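Local coordinates for protein RNA-dependent RNA Polymerase (PDB 6TZ0) that transcribes and replicates the double-stranded RNA genome of a cypovirus as its RNA-directed RNA polymerase, at residues L174-F183 / F194-P204. Sequence-based numbering, arbitrary orientation.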
ATOM      1  N   LEU A 174     -21.831  34.248  -3.117  1.00 42.87           N
ATOM      2  CA  LEU A 174     -20.431  33.845  -3.152  1.00 42.87           C
ATOM      3  C   LEU A 174     -19.796  33.929  -4.532  1.00 42.87           C
ATOM      4  O   LEU A 174     -18.581  34.117  -4.621  1.00 42.87           O
ATOM      5  CB  LEU A 174     -20.268  32.417  -2.616  1.00 42.87           C
ATOM      6  CG  LEU A 174     -20.501  32.185  -1.121  1.00 42.87           C
ATOM      7  CD1 LEU A 174     -20.499  30.706  -0.804  1.00 42.87           C
ATOM      8  CD2 LEU A 174     -19.454  32.904  -0.295  1.00 42.87           C
ATOM      9  N   PHE A 175     -20.565  33.805  -5.616  1.00 44.06           N
ATOM     10  CA  PHE A 175     -19.949  33.621  -6.920  1.00 44.06           C
ATOM     11  C   PHE A 175     -20.410  34.598  -7.992  1.00 44.06           C
ATOM     12  O   PHE A 175     -19.950  34.488  -9.131  1.00 44.06           O
ATOM     13  CB  PHE A 175     -20.196  32.190  -7.422  1.00 44.06           C
ATOM     14  CG  PHE A 175     -19.784  31.135  -6.447  1.00 44.06           C
ATOM     15  CD1 PHE A 175     -18.449  30.864  -6.223  1.00 44.06           C
ATOM     16  CD2 PHE A 175     -20.740  30.401  -5.765  1.00 44.06           C
ATOM     17  CE1 PHE A 175     -18.071  29.894  -5.317  1.00 44.06           C
ATOM     18  CE2 PHE A 175     -20.369  29.428  -4.862  1.00 44.06           C
ATOM     19  CZ  PHE A 175     -19.033  29.175  -4.639  1.00 44.06           C
ATOM     20  N   HIS A 176     -21.300  35.539  -7.683  1.00 46.73           N
ATOM     21  CA  HIS A 176     -21.743  36.510  -8.684  1.00 46.73           C
ATOM     22  C   HIS A 176     -20.888  37.758  -8.535  1.00 46.73           C
ATOM     23  O   HIS A 176     -21.163  38.638  -7.719  1.00 46.73           O
ATOM     24  CB  HIS A 176     -23.224  36.819  -8.539  1.00 46.73           C
ATOM     25  CG  HIS A 176     -23.759  37.721  -9.605  1.00 46.73           C
ATOM     26  ND1 HIS A 176     -23.881  37.329 -10.919  1.00 46.73           N
ATOM     27  CD2 HIS A 176     -24.224  38.990  -9.549  1.00 46.73           C
ATOM     28  CE1 HIS A 176     -24.387  38.320 -11.630  1.00 46.73           C
ATOM     29  NE2 HIS A 176     -24.606  39.339 -10.822  1.00 46.73           N
ATOM     30  N   LYS A 177     -19.822  37.827  -9.329  1.00 49.80           N
ATOM     31  CA  LYS A 177     -18.897  38.959  -9.342  1.00 49.80           C
ATOM     32  C   LYS A 177     -18.794  39.402 -10.798  1.00 49.80           C
ATOM     33  O   LYS A 177     -17.900  38.963 -11.525  1.00 49.80           O
ATOM     34  CB  LYS A 177     -17.529  38.584  -8.768  1.00 49.80           C
ATOM     35  CG  LYS A 177     -17.346  38.779  -7.264  1.00 49.80           C
ATOM     36  CD  LYS A 177     -18.114  37.764  -6.437  1.00 49.80           C
ATOM     37  CE  LYS A 177     -18.058  38.089  -4.964  1.00 49.80           C
ATOM     38  NZ  LYS A 177     -16.664  38.084  -4.462  1.00 49.80           N
ATOM     39  N   GLY A 178     -19.705  40.267 -11.226  1.00 52.33           N
ATOM     40  CA  GLY A 178     -19.681  40.770 -12.584  1.00 52.33           C
ATOM     41  C   GLY A 178     -20.628  40.027 -13.505  1.00 52.33           C
ATOM     42  O   GLY A 178     -21.635  39.453 -13.084  1.00 52.33           O
ATOM     43  N   ASP A 179     -20.292  40.049 -14.794  1.00 52.34           N
ATOM     44  CA  ASP A 179     -21.073  39.368 -15.818  1.00 52.34           C
ATOM     45  C   ASP A 179     -20.374  38.138 -16.377  1.00 52.34           C
ATOM     46  O   ASP A 179     -20.803  37.610 -17.407  1.00 52.34           O
ATOM     47  CB  ASP A 179     -21.423  40.332 -16.954  1.00 52.34           C
ATOM     48  CG  ASP A 179     -22.526  41.301 -16.575  1.00 52.34           C
ATOM     49  OD1 ASP A 179     -23.391  40.923 -15.759  1.00 52.34           O
ATOM     50  OD2 ASP A 179     -22.535  42.437 -17.089  1.00 52.34           O
ATOM     51  N   GLU A 180     -19.311  37.673 -15.731  1.00 53.23           N
ATOM     52  CA  GLU A 180     -18.707  36.383 -16.025  1.00 53.23           C
ATOM     53  C   GLU A 180     -18.430  35.663 -14.713  1.00 53.23           C
ATOM     54  O   GLU A 180     -18.617  36.215 -13.625  1.00 53.23           O
ATOM     55  CB  GLU A 180     -17.422  36.525 -16.846  1.00 53.23           C
ATOM     56  CG  GLU A 180     -17.637  36.971 -18.275  1.00 53.23           C
ATOM     57  CD  GLU A 180     -16.350  37.011 -19.063  1.00 53.23           C
ATOM     58  OE1 GLU A 180     -15.280  36.804 -18.455  1.00 53.23           O
ATOM     59  OE2 GLU A 180     -16.408  37.245 -20.288  1.00 53.23           O
ATOM     60  N   PHE A 181     -17.993  34.413 -14.819  1.00 48.64           N
ATOM     61  CA  PHE A 181     -17.611  33.668 -13.635  1.00 48.64           C
ATOM     62  C   PHE A 181     -16.308  34.235 -13.073  1.00 48.64           C
ATOM     63  O   PHE A 181     -15.467  34.727 -13.827  1.00 48.64           O
ATOM     64  CB  PHE A 181     -17.446  32.186 -13.964  1.00 48.64           C
ATOM     65  CG  PHE A 181     -18.721  31.502 -14.375  1.00 48.64           C
ATOM     66  CD1 PHE A 181     -19.703  31.213 -13.445  1.00 48.64           C
ATOM     67  CD2 PHE A 181     -18.908  31.098 -15.685  1.00 48.64           C
ATOM     68  CE1 PHE A 181     -20.867  30.567 -13.818  1.00 48.64           C
ATOM     69  CE2 PHE A 181     -20.068  30.450 -16.063  1.00 48.64           C
ATOM     70  CZ  PHE A 181     -21.047  30.185 -15.128  1.00 48.64           C
ATOM     71  N   PRO A 182     -16.126  34.200 -11.746  1.00 49.01           N
ATOM     72  CA  PRO A 182     -14.914  34.797 -11.153  1.00 49.01           C
ATOM     73  C   PRO A 182     -13.634  34.049 -11.473  1.00 49.01           C
ATOM     74  O   PRO A 182     -12.547  34.601 -11.267  1.00 49.01           O
ATOM     75  CB  PRO A 182     -15.203  34.755  -9.648  1.00 49.01           C
ATOM     76  CG  PRO A 182     -16.674  34.640  -9.544  1.00 49.01           C
ATOM     77  CD  PRO A 182     -17.097  33.816 -10.711  1.00 49.01           C
ATOM     78  N   PHE A 183     -13.730  32.823 -11.966  1.00 47.12           N
ATOM     79  CA  PHE A 183     -12.581  32.006 -12.318  1.00 47.12           C
ATOM     80  C   PHE A 183     -13.055  30.945 -13.296  1.00 47.12           C
ATOM     81  O   PHE A 183     -14.254  30.782 -13.527  1.00 47.12           O
ATOM     82  CB  PHE A 183     -11.928  31.384 -11.073  1.00 47.12           C
ATOM     83  CG  PHE A 183     -12.896  30.669 -10.172  1.00 47.12           C
ATOM     84  CD1 PHE A 183     -13.233  29.344 -10.388  1.00 47.12           C
ATOM     85  CD2 PHE A 183     -13.472  31.329  -9.103  1.00 47.12           C
ATOM     86  CE1 PHE A 183     -14.128  28.704  -9.572  1.00 47.12           C
ATOM     87  CE2 PHE A 183     -14.367  30.686  -8.284  1.00 47.12           C
ATOM     88  CZ  PHE A 183     -14.697  29.377  -8.521  1.00 47.12           C
ATOM     89  N   PHE A 194      -7.929  32.669 -12.726  1.00 51.62           N
ATOM     90  CA  PHE A 194      -8.799  33.656 -12.099  1.00 51.62           C
ATOM     91  C   PHE A 194      -9.075  34.800 -13.066  1.00 51.62           C
ATOM     92  O   PHE A 194      -8.160  35.289 -13.733  1.00 51.62           O
ATOM     93  CB  PHE A 194      -8.160  34.201 -10.823  1.00 51.62           C
ATOM     94  CG  PHE A 194      -8.104  33.211  -9.703  1.00 51.62           C
ATOM     95  CD1 PHE A 194      -9.157  33.084  -8.814  1.00 51.62           C
ATOM     96  CD2 PHE A 194      -7.004  32.386  -9.553  1.00 51.62           C
ATOM     97  CE1 PHE A 194      -9.102  32.165  -7.783  1.00 51.62           C
ATOM     98  CE2 PHE A 194      -6.945  31.464  -8.534  1.00 51.62           C
ATOM     99  CZ  PHE A 194      -7.994  31.356  -7.648  1.00 51.62           C
ATOM    100  N   ASN A 195     -10.336  35.218 -13.141  1.00 53.13           N
ATOM    101  CA  ASN A 195     -10.683  36.439 -13.857  1.00 53.13           C
ATOM    102  C   ASN A 195     -10.757  37.640 -12.927  1.00 53.13           C
ATOM    103  O   ASN A 195     -10.242  38.711 -13.257  1.00 53.13           O
ATOM    104  CB  ASN A 195     -12.014  36.276 -14.588  1.00 53.13           C
ATOM    105  CG  ASN A 195     -11.906  35.387 -15.797  1.00 53.13           C
ATOM    106  OD1 ASN A 195     -10.934  35.452 -16.545  1.00 53.13           O
ATOM    107  ND2 ASN A 195     -12.915  34.551 -16.007  1.00 53.13           N
ATOM    108  N   ASP A 196     -11.392  37.480 -11.770  1.00 54.46           N
ATOM    109  CA  ASP A 196     -11.476  38.522 -10.754  1.00 54.46           C
ATOM    110  C   ASP A 196     -10.383  38.274  -9.724  1.00 54.46           C
ATOM    111  O   ASP A 196     -10.430  37.282  -8.991  1.00 54.46           O
ATOM    112  CB  ASP A 196     -12.851  38.526 -10.096  1.00 54.46           C
ATOM    113  CG  ASP A 196     -13.942  38.982 -11.035  1.00 54.46           C
ATOM    114  OD1 ASP A 196     -13.681  39.866 -11.877  1.00 54.46           O
ATOM    115  OD2 ASP A 196     -15.060  38.437 -10.951  1.00 54.46           O
ATOM    116  N   LYS A 197      -9.401  39.171  -9.661  1.00 51.73           N
ATOM    117  CA  LYS A 197      -8.322  39.027  -8.695  1.00 51.73           C
ATOM    118  C   LYS A 197      -8.731  39.442  -7.291  1.00 51.73           C
ATOM    119  O   LYS A 197      -7.984  39.184  -6.342  1.00 51.73           O
ATOM    120  CB  LYS A 197      -7.110  39.849  -9.128  1.00 51.73           C
ATOM    121  CG  LYS A 197      -6.547  39.484 -10.485  1.00 51.73           C
ATOM    122  CD  LYS A 197      -5.963  38.093 -10.491  1.00 51.73           C
ATOM    123  CE  LYS A 197      -5.204  37.830 -11.782  1.00 51.73           C
ATOM    124  NZ  LYS A 197      -6.103  37.747 -12.964  1.00 51.73           N
ATOM    125  N   SER A 198      -9.895  40.069  -7.134  1.00 47.96           N
ATOM    126  CA  SER A 198     -10.305  40.553  -5.821  1.00 47.96           C
ATOM    127  C   SER A 198     -10.972  39.457  -4.998  1.00 47.96           C
ATOM    128  O   SER A 198     -11.313  39.674  -3.831  1.00 47.96           O
ATOM    129  CB  SER A 198     -11.240  41.748  -5.984  1.00 47.96           C
ATOM    130  OG  SER A 198     -12.423  41.362  -6.658  1.00 47.96           O
ATOM    131  N   VAL A 199     -11.155  38.272  -5.583  1.00 47.95           N
ATOM    132  CA  VAL A 199     -11.887  37.215  -4.903  1.00 47.95           C
ATOM    133  C   VAL A 199     -10.925  36.439  -3.998  1.00 47.95           C
ATOM    134  O   VAL A 199      -9.699  36.549  -4.119  1.00 47.95           O
ATOM    135  CB  VAL A 199     -12.568  36.314  -5.951  1.00 47.95           C
ATOM    136  CG1 VAL A 199     -11.594  35.307  -6.550  1.00 47.95           C
ATOM    137  CG2 VAL A 199     -13.822  35.662  -5.409  1.00 47.95           C
ATOM    138  N   ALA A 200     -11.485  35.671  -3.063  1.00 45.32           N
ATOM    139  CA  ALA A 200     -10.683  34.951  -2.083  1.00 45.32           C
ATOM    140  C   ALA A 200      -9.966  33.759  -2.705  1.00 45.32           C
ATOM    141  O   ALA A 200     -10.275  33.324  -3.813  1.00 45.32           O
ATOM    142  CB  ALA A 200     -11.552  34.469  -0.926  1.00 45.32           C
ATOM    143  N   SER A 201      -9.000  33.224  -1.958  1.00 43.74           N
ATOM    144  CA  SER A 201      -8.154  32.158  -2.483  1.00 43.74           C
ATOM    145  C   SER A 201      -8.816  30.794  -2.348  1.00 43.74           C
ATOM    146  O   SER A 201      -8.698  29.949  -3.240  1.00 43.74           O
ATOM    147  CB  SER A 201      -6.812  32.172  -1.764  1.00 43.74           C
ATOM    148  OG  SER A 201      -6.998  31.934  -0.384  1.00 43.74           O
ATOM    149  N   ILE A 202      -9.523  30.560  -1.237  1.00 43.45           N
ATOM    150  CA  ILE A 202     -10.191  29.281  -0.995  1.00 43.45           C
ATOM    151  C   ILE A 202     -11.544  29.207  -1.685  1.00 43.45           C
ATOM    152  O   ILE A 202     -12.229  28.179  -1.611  1.00 43.45           O
ATOM    153  CB  ILE A 202     -10.255  29.102   0.536  1.00 43.45           C
ATOM    154  CG1 ILE A 202     -10.472  27.639   0.942  1.00 43.45           C
ATOM    155  CG2 ILE A 202     -11.344  29.987   1.110  1.00 43.45           C
ATOM    156  CD1 ILE A 202      -9.402  26.696   0.461  1.00 43.45           C
ATOM    157  N   LEU A 203     -11.924  30.259  -2.398  1.00 42.90           N
ATOM    158  CA  LEU A 203     -13.252  30.340  -2.999  1.00 42.90           C
ATOM    159  C   LEU A 203     -13.559  29.314  -4.101  1.00 42.90           C
ATOM    160  O   LEU A 203     -14.741  28.952  -4.229  1.00 42.90           O
ATOM    161  CB  LEU A 203     -13.447  31.787  -3.476  1.00 42.90           C
ATOM    162  CG  LEU A 203     -14.800  32.427  -3.785  1.00 42.90           C
ATOM    163  CD1 LEU A 203     -15.255  32.178  -5.190  1.00 42.90           C
ATOM    164  CD2 LEU A 203     -15.843  31.946  -2.795  1.00 42.90           C
ATOM    165  N   PRO A 204     -12.611  28.809  -4.918  1.00 43.52           N
ATOM    166  CA  PRO A 204     -13.003  27.725  -5.846  1.00 43.52           C
ATOM    167  C   PRO A 204     -13.318  26.374  -5.213  1.00 43.52           C
ATOM    168  O   PRO A 204     -13.765  25.473  -5.931  1.00 43.52           O
ATOM    169  CB  PRO A 204     -11.802  27.628  -6.792  1.00 43.52           C
ATOM    170  CG  PRO A 204     -11.248  28.949  -6.800  1.00 43.52           C
ATOM    171  CD  PRO A 204     -11.380  29.459  -5.415  1.00 43.52           C
TER
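The Phe183 ring meets 194-204 on a face and at an edge. Pro204 CG sits 3.8 Å from the Phe183 ring centroid and 6° off the ring normal, a CH-pi contact centred on the face. Leu203 CD1 comes near the ring plane at the edge, 3.5 Å from Phe183 CE2, and also reaches Phe175 CD1 at 3.6 Å. One methyl thus bridges two aromatic rings; chi1 of -161° turns Leu203 CG away from its own N, and CD1 ends between them. Val207 of helix 206-218 touches both phenylalanines.

Hydrogen bonds join Pro182 and Phe181 to 195-196. Pro182 O accepts from Asn195 N at 3.0 Å and Asp196 N at 3.1 Å, both from the same face of the carbonyl plane. The Asp196 bond is nearly straight (173°), the Asn195 bond more bent. They adjoin the antiparallel, non-hydrogen-bonded pair Phe183-Phe194, at the base of the hairpin of strands 183-186 and 191-194. Asn195 ND2 adds a weak bond to Phe181 O at 3.4 Å.

Asn195 and nearby Tyr184 are ATP-binding residues, although no ATP is bound to this chain. The two N-H bonds to Pro182 O and the weak amide bond probably help hold Asn195 beside that site, while Leu203 packs between Phe183 of the hairpin and Phe175 ending helix 166-175.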